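Local coordinates for lipoprotein NlpE (Escherichia coli, PDB 2Z4I) that takes part in copper homeostasis at the outer membrane, activates the Cpx pathway and is required for stationary-phase cells to bind hydrophobic surfaces efficiently, at residues Y133-A137 against D138-F142. The protein carries 1 engineered substitution. Numbering follows the deposited sequence.
Sequences YFYMA and DAATF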
ATOM      1  N   TYR A 133      21.813   2.697  24.319  1.00 44.46           N
ATOM      2  CA  TYR A 133      20.790   2.948  25.332  1.00 46.43           C
ATOM      3  C   TYR A 133      21.424   3.463  26.609  1.00 48.70           C
ATOM      4  O   TYR A 133      22.494   3.004  27.008  1.00 49.32           O
ATOM      5  CB  TYR A 133      20.030   1.661  25.650  1.00 46.42           C
ATOM      6  CG  TYR A 133      18.911   1.815  26.666  1.00 45.43           C
ATOM      7  CD1 TYR A 133      17.643   2.246  26.276  1.00 43.87           C
ATOM      8  CD2 TYR A 133      19.116   1.510  28.015  1.00 43.90           C
ATOM      9  CE1 TYR A 133      16.609   2.365  27.198  1.00 42.33           C
ATOM     10  CE2 TYR A 133      18.083   1.627  28.948  1.00 42.56           C
ATOM     11  CZ  TYR A 133      16.832   2.056  28.531  1.00 42.54           C
ATOM     12  OH  TYR A 133      15.800   2.174  29.441  1.00 42.36           O
ATOM     13  N   PHE A 134      20.750   4.408  27.253  1.00 50.68           N
ATOM     14  CA  PHE A 134      21.244   4.993  28.488  1.00 52.15           C
ATOM     15  C   PHE A 134      20.091   5.387  29.393  1.00 53.10           C
ATOM     16  O   PHE A 134      19.215   6.150  29.004  1.00 52.79           O
ATOM     17  CB  PHE A 134      22.099   6.219  28.184  1.00 52.07           C
ATOM     18  CG  PHE A 134      22.580   6.933  29.405  1.00 52.87           C
ATOM     19  CD1 PHE A 134      21.975   8.117  29.819  1.00 54.07           C
ATOM     20  CD2 PHE A 134      23.624   6.410  30.163  1.00 53.72           C
ATOM     21  CE1 PHE A 134      22.407   8.777  30.976  1.00 54.03           C
ATOM     22  CE2 PHE A 134      24.065   7.059  31.322  1.00 54.10           C
ATOM     23  CZ  PHE A 134      23.455   8.245  31.731  1.00 53.94           C
ATOM     24  N   TYR A 135      20.096   4.863  30.608  1.00 54.57           N
ATOM     25  CA  TYR A 135      19.040   5.171  31.551  1.00 56.96           C
ATOM     26  C   TYR A 135      19.605   5.780  32.824  1.00 58.96           C
ATOM     27  O   TYR A 135      20.675   5.383  33.296  1.00 59.24           O
ATOM     28  CB  TYR A 135      18.270   3.904  31.895  1.00 57.58           C
ATOM     29  CG  TYR A 135      17.194   4.122  32.925  1.00 58.24           C
ATOM     30  CD1 TYR A 135      16.060   4.868  32.620  1.00 58.37           C
ATOM     31  CD2 TYR A 135      17.315   3.595  34.209  1.00 58.25           C
ATOM     32  CE1 TYR A 135      15.079   5.080  33.559  1.00 59.07           C
ATOM     33  CE2 TYR A 135      16.340   3.803  35.160  1.00 58.39           C
ATOM     34  CZ  TYR A 135      15.222   4.546  34.829  1.00 60.39           C
ATOM     35  OH  TYR A 135      14.233   4.752  35.767  1.00 63.22           O
HETATM   36  N   MSE A 136      18.882   6.742  33.383  1.00 60.81           N
HETATM   37  CA  MSE A 136      19.318   7.395  34.607  1.00 63.09           C
HETATM   38  C   MSE A 136      18.286   8.372  35.131  1.00 61.58           C
HETATM   39  O   MSE A 136      17.899   9.307  34.427  1.00 61.29           O
HETATM   40  CB  MSE A 136      20.622   8.142  34.379  1.00 68.27           C
HETATM   41  CG  MSE A 136      21.043   8.953  35.582  1.00 75.02           C
HETATM   42 SE   MSE A 136      22.649   9.961  35.269  1.00 87.07          SE
HETATM   43  CE  MSE A 136      21.916  11.397  34.179  1.00 80.46           C
ATOM     44  N   ALA A 137      17.860   8.165  36.375  1.00 59.41           N
ATOM     45  CA  ALA A 137      16.867   9.027  36.992  1.00 57.10           C
ATOM     46  C   ALA A 137      15.589   8.972  36.165  1.00 56.71           C
ATOM     47  O   ALA A 137      15.161   9.974  35.587  1.00 57.74           O
ATOM     48  CB  ALA A 137      17.386  10.458  37.060  1.00 54.86           C
ATOM     49  N   ASP A 138      14.997   7.787  36.091  1.00 54.82           N
ATOM     50  CA  ASP A 138      13.764   7.585  35.341  1.00 54.35           C
ATOM     51  C   ASP A 138      13.685   8.203  33.942  1.00 52.42           C
ATOM     52  O   ASP A 138      12.605   8.574  33.472  1.00 52.39           O
ATOM     53  CB  ASP A 138      12.588   8.064  36.174  1.00 57.07           C
ATOM     54  CG  ASP A 138      12.414   7.247  37.417  1.00 61.38           C
ATOM     55  OD1 ASP A 138      13.298   7.323  38.303  1.00 64.70           O
ATOM     56  OD2 ASP A 138      11.405   6.513  37.503  1.00 63.53           O
ATOM     57  N   ALA A 139      14.821   8.308  33.270  1.00 48.18           N
ATOM     58  CA  ALA A 139      14.828   8.855  31.931  1.00 45.45           C
ATOM     59  C   ALA A 139      15.672   7.953  31.057  1.00 44.07           C
ATOM     60  O   ALA A 139      16.865   7.785  31.290  1.00 45.11           O
ATOM     61  CB  ALA A 139      15.402  10.254  31.937  1.00 45.21           C
ATOM     62  N   ALA A 140      15.053   7.353  30.055  1.00 41.65           N
ATOM     63  CA  ALA A 140      15.793   6.492  29.160  1.00 39.45           C
ATOM     64  C   ALA A 140      15.961   7.217  27.846  1.00 38.31           C
ATOM     65  O   ALA A 140      15.028   7.850  27.375  1.00 38.70           O
ATOM     66  CB  ALA A 140      15.045   5.199  28.940  1.00 39.08           C
ATOM     67  N   THR A 141      17.161   7.158  27.281  1.00 37.73           N
ATOM     68  CA  THR A 141      17.430   7.759  25.981  1.00 39.11           C
ATOM     69  C   THR A 141      18.048   6.669  25.122  1.00 38.39           C
ATOM     70  O   THR A 141      18.564   5.688  25.641  1.00 39.16           O
ATOM     71  CB  THR A 141      18.395   8.949  26.061  1.00 39.01           C
ATOM     72  OG1 THR A 141      19.461   8.641  26.961  1.00 43.39           O
ATOM     73  CG2 THR A 141      17.670  10.188  26.542  1.00 41.08           C
ATOM     74  N   PHE A 142      17.985   6.838  23.810  1.00 38.70           N
ATOM     75  CA  PHE A 142      18.515   5.854  22.876  1.00 37.30           C
ATOM     76  C   PHE A 142      19.125   6.602  21.710  1.00 38.52           C
ATOM     77  O   PHE A 142      18.410   7.194  20.895  1.00 37.29           O
ATOM     78  CB  PHE A 142      17.363   4.958  22.404  1.00 36.42           C
ATOM     79  CG  PHE A 142      17.746   3.898  21.398  1.00 33.44           C
ATOM     80  CD1 PHE A 142      17.814   4.194  20.047  1.00 32.35           C
ATOM     81  CD2 PHE A 142      17.926   2.581  21.796  1.00 33.36           C
ATOM     82  CE1 PHE A 142      18.041   3.194  19.099  1.00 32.29           C
ATOM     83  CE2 PHE A 142      18.158   1.571  20.855  1.00 33.56           C
ATOM     84  CZ  PHE A 142      18.212   1.877  19.505  1.00 31.95           C
TER
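Strands 133-135 and 140-142 run antiparallel, with 4.7 Å between their axes and 164° between their directions, and Phe-134 and Thr-141 form the hydrogen-bonded pair. They are the closing end of a tight beta hairpin in the C-terminal OB domain. Phe-134 N gives to Thr-141 O at 3.0 Å, and Thr-141 N returns to Phe-134 O at 2.9 Å. Met-136 N bonds to Ala-139 O at 3.1 Å. The reverse bond, from Ala-139 N to Met-136 O, is weak. Ala-137 and Asp-138 make the two-residue turn. Both have positive phi and psi, so the turn is of the left-handed kind, close to types I' and III'.

Tyr-133, Tyr-135, Ala-140 and Phe-142 lie on one face of the hairpin. The Tyr-133 ring leans diagonally, towards the turn and across to the other strand, because CG is anti to the backbone N (chi1 -178°). Its phenol end thereby reaches the methyl of Ala-140, with CZ 3.6 Å from CB. The Tyr-135 ring leans the same way. Its CD1 lies 3.8 Å from Ala-140 CB, and the edge of the ring runs past the backbone of Ala-140. Its phenol end reaches the turn at Asp-138. Helix 157-167 packs on both tyrosines through Glu-160 and Tyr-163, and Tyr-163 meets the Tyr-133 ring edge to face. Phe-142 packs on Phe-151, and shares Val-153 and Leu-176 with Tyr-133.

Phe-134 and Thr-141 lie side by side on the other face. Thr-141 OG1 sits between its own backbone N and carbonyl carbon (chi1 42°). From there it donates to Phe-134 O at 3.2 Å. That carbonyl is therefore gripped twice by one residue, through amide and hydroxyl. The same OG1 lies at the edge of the Phe-134 ring, in its plane, 3.8 Å from CD1.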